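Local coordinates for protein probable zinc protease PqqL (Escherichia coli, PDB 6OFT) that probably acts as a zinc-dependent endopeptidase of the M16 family in the bacterial periplasm, the chain here being the first half of the protein, at residues P24-H27 / P28-Q31; Q154-R157 / P158-A162; R192-P196 / N197-F201. All coordinates share one frame; numbering follows the deposited sequence.

Interaction 1: residues P24-H27 / P28-Q31; sequences PHAH and PKDQ. With PO4 (phosphate ion), chain D.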
loop_
_atom_site.group_PDB
_atom_site.type_symbol
_atom_site.label_atom_id
_atom_site.label_comp_id
_atom_site.label_asym_id
_atom_site.label_seq_id
_atom_site.Cartn_x
_atom_site.Cartn_y
_atom_site.Cartn_z
ATOM N N PRO A 24 -6.543 18.590 11.542
ATOM C CA PRO A 24 -7.966 18.974 11.602
ATOM C C PRO A 24 -8.692 18.680 10.301
ATOM O O PRO A 24 -8.116 18.849 9.231
ATOM C CB PRO A 24 -7.917 20.480 11.882
ATOM C CG PRO A 24 -6.596 20.921 11.329
ATOM C CD PRO A 24 -5.659 19.775 11.382
ATOM N N HIS A 25 -9.951 18.234 10.393
ATOM C CA HIS A 25 -10.798 17.957 9.233
ATOM C C HIS A 25 -12.259 17.994 9.655
ATOM O O HIS A 25 -12.586 17.488 10.715
ATOM C CB HIS A 25 -10.435 16.625 8.547
ATOM C CG HIS A 25 -10.936 16.552 7.131
ATOM N ND1 HIS A 25 -10.522 17.456 6.179
ATOM C CD2 HIS A 25 -11.825 15.702 6.561
ATOM C CE1 HIS A 25 -11.139 17.125 5.061
ATOM N NE2 HIS A 25 -11.945 16.086 5.242
ATOM N N ALA A 26 -13.129 18.606 8.863
ATOM C CA ALA A 26 -14.544 18.718 9.249
ATOM C C ALA A 26 -15.488 18.204 8.153
ATOM O O ALA A 26 -16.521 18.807 7.875
ATOM C CB ALA A 26 -14.872 20.166 9.625
ATOM N N HIS A 27 -15.123 17.073 7.539
ATOM C CA HIS A 27 -15.909 16.401 6.507
ATOM C C HIS A 27 -15.750 14.873 6.719
ATOM O O HIS A 27 -14.738 14.297 6.292
ATOM C CB HIS A 27 -15.478 16.859 5.104
ATOM C CG HIS A 27 -16.353 16.357 3.996
ATOM N ND1 HIS A 27 -15.955 15.312 3.177
ATOM C CD2 HIS A 27 -17.582 16.770 3.611
ATOM C CE1 HIS A 27 -16.939 15.141 2.310
ATOM N NE2 HIS A 27 -17.946 15.984 2.541
ATOM N N PRO A 28 -16.682 14.209 7.461
ATOM C CA PRO A 28 -17.912 14.751 8.067
ATOM C C PRO A 28 -17.662 15.564 9.330
ATOM O O PRO A 28 -16.670 15.356 10.034
ATOM C CB PRO A 28 -18.761 13.492 8.336
ATOM C CG PRO A 28 -17.793 12.382 8.468
ATOM C CD PRO A 28 -16.544 12.763 7.713
ATOM N N LYS A 29 -18.568 16.511 9.602
ATOM C CA LYS A 29 -18.494 17.364 10.776
ATOM C C LYS A 29 -18.647 16.516 12.031
ATOM O O LYS A 29 -19.400 15.538 12.025
ATOM C CB LYS A 29 -19.629 18.407 10.737
ATOM C CG LYS A 29 -19.182 19.832 11.018
ATOM C CD LYS A 29 -18.731 20.565 9.752
ATOM C CE LYS A 29 -18.175 21.939 10.050
ATOM N NZ LYS A 29 -17.421 22.486 8.889
ATOM N N ASP A 30 -17.961 16.916 13.112
ATOM C CA ASP A 30 -18.005 16.285 14.437
ATOM C C ASP A 30 -17.601 14.814 14.433
ATOM O O ASP A 30 -18.023 14.060 15.309
ATOM C CB ASP A 30 -19.381 16.480 15.111
ATOM C CG ASP A 30 -19.803 17.920 15.200
ATOM O OD1 ASP A 30 -18.969 18.758 15.620
ATOM O OD2 ASP A 30 -20.973 18.215 14.854
ATOM N N GLN A 31 -16.751 14.425 13.475
ATOM C CA GLN A 31 -16.223 13.081 13.377
ATOM C C GLN A 31 -14.709 13.137 13.541
ATOM O O GLN A 31 -14.083 14.100 13.116
ATOM C CB GLN A 31 -16.608 12.407 12.045
ATOM C CG GLN A 31 -16.408 10.867 12.052
ATOM C CD GLN A 31 -17.439 10.090 12.851
ATOM O OE1 GLN A 31 -18.479 10.606 13.264
ATOM N NE2 GLN A 31 -17.186 8.811 13.070
HETATM P P PO4 D . -8.886 20.791 6.196
HETATM O O1 PO4 D . -8.727 19.334 5.721
HETATM O O2 PO4 D . -8.379 21.761 5.027
HETATM O O3 PO4 D . -10.410 21.136 6.547
HETATM O O4 PO4 D . -7.966 20.988 7.490
HETATM O O HOH W 1 -14.031 15.138 9.748
#
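A26 and K29 meet in a local contact within the surface loop that joins strand 19-24 to strand 31-38. The lysine chain bends at its second torsion (chi2 88°) and doubles back along the alanine, which brings NZ of K29 to 3.5 Å from CB of A26 and CD of K29 to 3.4 Å from A26 O. Between them the H27-P28 peptide is cis, and this reverses the chain sharply. A water fills the inside of the bend: it donates to P28 O at 2.7 Å and more weakly to H25 O, while H27 N donates weakly to it. H25 ND1 gives a 2.6 Å hydrogen bond (152° at the hydrogen) to a phosphate, probably from the crystallisation liquor, whose O1 accepts it at the edge of the ring and in its plane; Q373 and R376 also hold the ion. With NE2 bonded to R376 O, both ring nitrogens act as donors, so the imidazole is likely to carry a positive charge beside the anion. D206, just after strand 199-205, touches A26 and K29. From P28 to Q31 the backbone makes a type II beta turn, with D30 in the left-handed region, which completes a wide connection between two antiparallel strands that have a third strand lying between them.

Interaction 2: residues Q154-R157 / P158-A162; sequences QARR and PFLLA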
loop_
_atom_site.group_PDB
_atom_site.type_symbol
_atom_site.label_atom_id
_atom_site.label_comp_id
_atom_site.label_asym_id
_atom_site.label_seq_id
_atom_site.Cartn_x
_atom_site.Cartn_y
_atom_site.Cartn_z
ATOM N N GLN A 154 -0.914 -15.546 -4.716
ATOM C CA GLN A 154 -0.036 -16.660 -4.332
ATOM C C GLN A 154 0.816 -17.152 -5.507
ATOM O O GLN A 154 2.005 -17.422 -5.318
ATOM C CB GLN A 154 -0.832 -17.846 -3.756
ATOM C CG GLN A 154 -1.392 -17.620 -2.356
ATOM C CD GLN A 154 -0.367 -17.265 -1.308
ATOM O OE1 GLN A 154 -0.390 -16.170 -0.744
ATOM N NE2 GLN A 154 0.546 -18.177 -1.023
ATOM N N ALA A 155 0.202 -17.284 -6.708
ATOM C CA ALA A 155 0.884 -17.723 -7.938
ATOM C C ALA A 155 1.926 -16.695 -8.428
ATOM O O ALA A 155 2.996 -17.088 -8.896
ATOM C CB ALA A 155 -0.128 -18.005 -9.040
ATOM N N ARG A 156 1.600 -15.387 -8.330
ATOM C CA ARG A 156 2.473 -14.273 -8.732
ATOM C C ARG A 156 3.615 -14.058 -7.743
ATOM O O ARG A 156 4.691 -13.582 -8.129
ATOM C CB ARG A 156 1.633 -12.986 -8.818
ATOM C CG ARG A 156 2.352 -11.771 -9.430
ATOM C CD ARG A 156 1.431 -10.584 -9.626
ATOM N NE ARG A 156 0.452 -10.845 -10.683
ATOM C CZ ARG A 156 -0.861 -10.714 -10.542
ATOM N NH1 ARG A 156 -1.375 -10.299 -9.391
ATOM N NH2 ARG A 156 -1.673 -10.991 -11.552
ATOM N N ARG A 157 3.345 -14.348 -6.447
ATOM C CA ARG A 157 4.201 -14.121 -5.283
ATOM C C ARG A 157 5.675 -14.475 -5.462
ATOM O O ARG A 157 6.485 -13.586 -5.188
ATOM C CB ARG A 157 3.638 -14.843 -4.048
ATOM C CG ARG A 157 3.774 -14.034 -2.804
ATOM C CD ARG A 157 3.002 -14.625 -1.654
ATOM N NE ARG A 157 3.250 -13.821 -0.462
ATOM C CZ ARG A 157 4.282 -14.009 0.344
ATOM N NH1 ARG A 157 5.122 -15.007 0.129
ATOM N NH2 ARG A 157 4.469 -13.213 1.386
ATOM N N PRO A 158 6.082 -15.711 -5.893
ATOM C CA PRO A 158 7.524 -16.003 -6.010
ATOM C C PRO A 158 8.257 -15.128 -7.024
ATOM O O PRO A 158 9.455 -14.881 -6.871
ATOM C CB PRO A 158 7.549 -17.482 -6.411
ATOM C CG PRO A 158 6.231 -18.016 -5.970
ATOM C CD PRO A 158 5.288 -16.914 -6.233
ATOM N N PHE A 159 7.542 -14.686 -8.064
ATOM C CA PHE A 159 8.064 -13.839 -9.132
ATOM C C PHE A 159 8.203 -12.406 -8.633
ATOM O O PHE A 159 9.283 -11.807 -8.725
ATOM C CB PHE A 159 7.151 -13.893 -10.381
ATOM C CG PHE A 159 6.999 -15.275 -10.982
ATOM C CD1 PHE A 159 6.047 -16.167 -10.491
ATOM C CD2 PHE A 159 7.828 -15.697 -12.019
ATOM C CE1 PHE A 159 5.939 -17.464 -11.019
ATOM C CE2 PHE A 159 7.720 -16.992 -12.537
ATOM C CZ PHE A 159 6.777 -17.866 -12.036
ATOM N N LEU A 160 7.111 -11.885 -8.073
ATOM C CA LEU A 160 7.018 -10.520 -7.574
ATOM C C LEU A 160 7.896 -10.258 -6.349
ATOM O O LEU A 160 8.537 -9.207 -6.285
ATOM C CB LEU A 160 5.533 -10.219 -7.260
ATOM C CG LEU A 160 5.057 -8.760 -7.194
ATOM C CD1 LEU A 160 5.349 -8.002 -8.490
ATOM C CD2 LEU A 160 3.563 -8.722 -6.939
ATOM N N LEU A 161 7.934 -11.197 -5.379
ATOM C CA LEU A 161 8.658 -10.974 -4.127
ATOM C C LEU A 161 10.004 -11.697 -4.015
ATOM O O LEU A 161 10.501 -11.878 -2.901
ATOM C CB LEU A 161 7.759 -11.313 -2.914
ATOM C CG LEU A 161 6.327 -10.717 -2.853
ATOM C CD1 LEU A 161 5.692 -11.016 -1.519
ATOM C CD2 LEU A 161 6.314 -9.211 -3.100
ATOM N N ALA A 162 10.630 -12.073 -5.148
ATOM C CA ALA A 162 11.946 -12.728 -5.103
ATOM C C ALA A 162 12.950 -11.842 -4.337
ATOM O O ALA A 162 12.956 -10.623 -4.520
ATOM C CB ALA A 162 12.453 -12.973 -6.514
#
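The C-terminal end of helix 148-160, with a proline set into its last turn, is what R156 and R157 share with L160 and L161. The carbonyl of R156 takes two backbone donors: L160 N at 3.0 Å, nearly straight (171°) and in the carbonyl plane, and F159 N in a weaker, bent bond. R157 O then receives L161 N at 2.8 Å, just where L161 leaves helical geometry. P158 has no N-H to give to the turn before, and its CD sits 3.4 Å from Q154 O instead. F159 N does not reach A155 O in a bond either; the ring of F159 turns its edge to that oxygen, CD1 being 3.6 Å from A155 O. The helix is kinked at this point.

This end of the helix lies against the five-stranded sheet, where R156 and L160 both touch Y260 on strand 256-264. R156 and L160 run alongside each other and point the same way, CD of R156 against CD2 of L160 at 3.9 Å. Beyond that apolar stem R156 NE forms a salt bridge with E433, which probably helps offset the nearby like charge of R323.

R157 heads elsewhere. Its chain is extended from CG to NE, and the methyl CD1 of L161 lies over one face of the guanidinium, 3.8 Å from CZ of R157 and displaced toward the rim of the group. The polar end is taken up elsewhere: NH1 bonds to L167 O and NH2 to the hydroxyl of Y93. Past the last turn, R262 NH1 bonds to the carbonyls of both L160 and A162, a positive charge that probably suits the carbonyl-rich C-terminal end of the helix.

Interaction 3: residues R192-P196 / N197-F201; sequences RWYQP and NNMTF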
loop_
_atom_site.group_PDB
_atom_site.type_symbol
_atom_site.label_atom_id
_atom_site.label_comp_id
_atom_site.label_asym_id
_atom_site.label_seq_id
_atom_site.Cartn_x
_atom_site.Cartn_y
_atom_site.Cartn_z
ATOM N N ARG A 192 8.087 -6.985 23.465
ATOM C CA ARG A 192 9.267 -6.675 22.653
ATOM C C ARG A 192 9.025 -5.463 21.742
ATOM O O ARG A 192 9.902 -4.607 21.619
ATOM C CB ARG A 192 9.655 -7.901 21.785
ATOM C CG ARG A 192 10.904 -7.715 20.904
ATOM C CD ARG A 192 11.791 -8.959 20.796
ATOM N NE ARG A 192 11.058 -10.138 20.335
ATOM C CZ ARG A 192 10.896 -11.246 21.049
ATOM N NH1 ARG A 192 11.443 -11.355 22.252
ATOM N NH2 ARG A 192 10.198 -12.257 20.558
ATOM N N TRP A 193 7.847 -5.413 21.080
ATOM C CA TRP A 193 7.542 -4.401 20.073
ATOM C C TRP A 193 6.550 -3.322 20.492
ATOM O O TRP A 193 6.580 -2.234 19.907
ATOM C CB TRP A 193 7.063 -5.099 18.785
ATOM C CG TRP A 193 8.072 -6.074 18.245
ATOM C CD1 TRP A 193 8.014 -7.435 18.317
ATOM C CD2 TRP A 193 9.338 -5.755 17.647
ATOM N NE1 TRP A 193 9.145 -7.988 17.758
ATOM C CE2 TRP A 193 9.970 -6.981 17.326
ATOM C CE3 TRP A 193 9.992 -4.550 17.321
ATOM C CZ2 TRP A 193 11.229 -7.037 16.707
ATOM C CZ3 TRP A 193 11.222 -4.611 16.679
ATOM C CH2 TRP A 193 11.826 -5.842 16.379
ATOM N N TYR A 194 5.652 -3.612 21.457
ATOM C CA TYR A 194 4.649 -2.635 21.923
ATOM C C TYR A 194 5.179 -1.811 23.083
ATOM O O TYR A 194 4.843 -2.049 24.253
ATOM C CB TYR A 194 3.292 -3.292 22.269
ATOM C CG TYR A 194 2.481 -3.765 21.083
ATOM C CD1 TYR A 194 2.981 -4.729 20.210
ATOM C CD2 TYR A 194 1.169 -3.333 20.896
ATOM C CE1 TYR A 194 2.224 -5.192 19.133
ATOM C CE2 TYR A 194 0.384 -3.828 19.855
ATOM C CZ TYR A 194 0.916 -4.759 18.976
ATOM O OH TYR A 194 0.160 -5.221 17.929
ATOM N N GLN A 195 6.060 -0.869 22.748
ATOM C CA GLN A 195 6.683 0.085 23.671
ATOM C C GLN A 195 6.534 1.475 23.045
ATOM O O GLN A 195 6.432 1.527 21.815
ATOM C CB GLN A 195 8.148 -0.292 23.999
ATOM C CG GLN A 195 8.312 -1.632 24.786
ATOM C CD GLN A 195 7.437 -1.812 26.025
ATOM O OE1 GLN A 195 6.941 -0.862 26.618
ATOM N NE2 GLN A 195 7.222 -3.050 26.459
ATOM N N PRO A 196 6.416 2.577 23.850
ATOM C CA PRO A 196 6.073 3.895 23.279
ATOM C C PRO A 196 6.903 4.430 22.122
ATOM O O PRO A 196 6.310 5.024 21.238
ATOM C CB PRO A 196 6.154 4.840 24.488
ATOM C CG PRO A 196 5.795 3.986 25.618
ATOM C CD PRO A 196 6.425 2.646 25.327
ATOM N N ASN A 197 8.226 4.212 22.096
ATOM C CA ASN A 197 9.101 4.733 21.037
ATOM C C ASN A 197 8.891 4.052 19.657
ATOM O O ASN A 197 9.476 4.491 18.665
ATOM C CB ASN A 197 10.572 4.676 21.482
ATOM C CG ASN A 197 11.176 3.292 21.491
ATOM O OD1 ASN A 197 10.502 2.285 21.723
ATOM N ND2 ASN A 197 12.475 3.217 21.244
ATOM N N ASN A 198 8.054 2.994 19.603
ATOM C CA ASN A 198 7.716 2.288 18.378
ATOM C C ASN A 198 6.233 2.565 18.054
ATOM O O ASN A 198 5.639 1.869 17.226
ATOM C CB ASN A 198 7.995 0.770 18.549
ATOM C CG ASN A 198 7.994 -0.016 17.262
ATOM O OD1 ASN A 198 8.480 0.443 16.224
ATOM N ND2 ASN A 198 7.431 -1.211 17.294
ATOM N N MET A 199 5.649 3.614 18.681
ATOM C CA MET A 199 4.233 3.961 18.489
ATOM C C MET A 199 3.981 5.391 18.062
ATOM O O MET A 199 4.652 6.316 18.524
ATOM C CB MET A 199 3.425 3.723 19.773
ATOM C CG MET A 199 3.270 2.289 20.149
ATOM S SD MET A 199 2.568 2.236 21.798
ATOM C CE MET A 199 2.555 0.494 22.054
ATOM N N THR A 200 2.969 5.555 17.197
ATOM C CA THR A 200 2.468 6.839 16.734
ATOM C C THR A 200 0.957 6.808 16.901
ATOM O O THR A 200 0.305 5.889 16.397
ATOM C CB THR A 200 2.878 7.130 15.285
ATOM O OG1 THR A 200 4.308 7.110 15.194
ATOM C CG2 THR A 200 2.349 8.470 14.798
ATOM N N PHE A 201 0.414 7.779 17.654
ATOM C CA PHE A 201 -1.025 7.932 17.833
ATOM C C PHE A 201 -1.480 9.018 16.833
ATOM O O PHE A 201 -0.943 10.129 16.851
ATOM C CB PHE A 201 -1.388 8.307 19.299
ATOM C CG PHE A 201 -2.875 8.168 19.529
ATOM C CD1 PHE A 201 -3.460 6.915 19.648
ATOM C CD2 PHE A 201 -3.696 9.289 19.579
ATOM C CE1 PHE A 201 -4.845 6.782 19.791
ATOM C CE2 PHE A 201 -5.075 9.152 19.744
ATOM C CZ PHE A 201 -5.638 7.896 19.843
#
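M199 lays its terminal methyl against the backbone of Y194, CE of M199 standing 3.6 Å from C of Y194 and 3.9 Å from CB of Y194. Because the thioether chain is extended beyond CG (chi3 -177°), it reaches back past Q195 and P196 to get there, its SD 3.9 Å from Q195 O. The ring of Y194 leads away from this contact: its OH bonds to the hydroxyl of Y98, and its side chain comes to about 5 Å from that of E57, the predicted proton acceptor.

The second link is made by N198. A chi1 of -166° sets CG opposite the backbone N, the amide swings back under the end of the helix, and ND2 of N198 donates to W193 O at 2.9 Å. The bond is almost straight, at 171°, and the acceptor lies in the plane of the amide. W193 O also takes a weak bond from Q195 N, which closes an inverse gamma turn centred on Y194.

These bonds shape the tight connection from helix 183-193 into strand 199-205, an inner strand of the six-stranded sheet. The chain first turns at Y194, then makes a short 3-10 turn at P196 and N197, where N198 N bonds to Q195 O at 3.1 Å and M199 N to P196 O at 3.0 Å; each donor stands above its carbonyl plane.

ND2 of N198 also bonds to T40 OG1, while OD1 accepts from N231 ND2, which probably fixes which end of the amide is oxygen and which is nitrogen. A leucine in place of N198 would probably leave W193 O without its straight side-chain donor and T40 and N231 without their amide partner.

How the interactions relate
Followed from the N terminus, the three contacts come in series; none nests inside or crosses another, and each closes a short local turn. Interaction 1 bridges the loop between strands 19-24 and 31-38. Interaction 2 closes the C-terminal turn of helix 148-160, which lies against the five-stranded sheet. Interaction 3 then turns the chain from helix 183-193 into strand 199-205, and that strand runs between the two joined by interaction 1, so these two serve the same six-stranded sheet although their nearest atoms stay about 11 Å apart. Interactions 1 and 2 lie on opposite sides of the chain's centre, with their own centres about 41 Å apart.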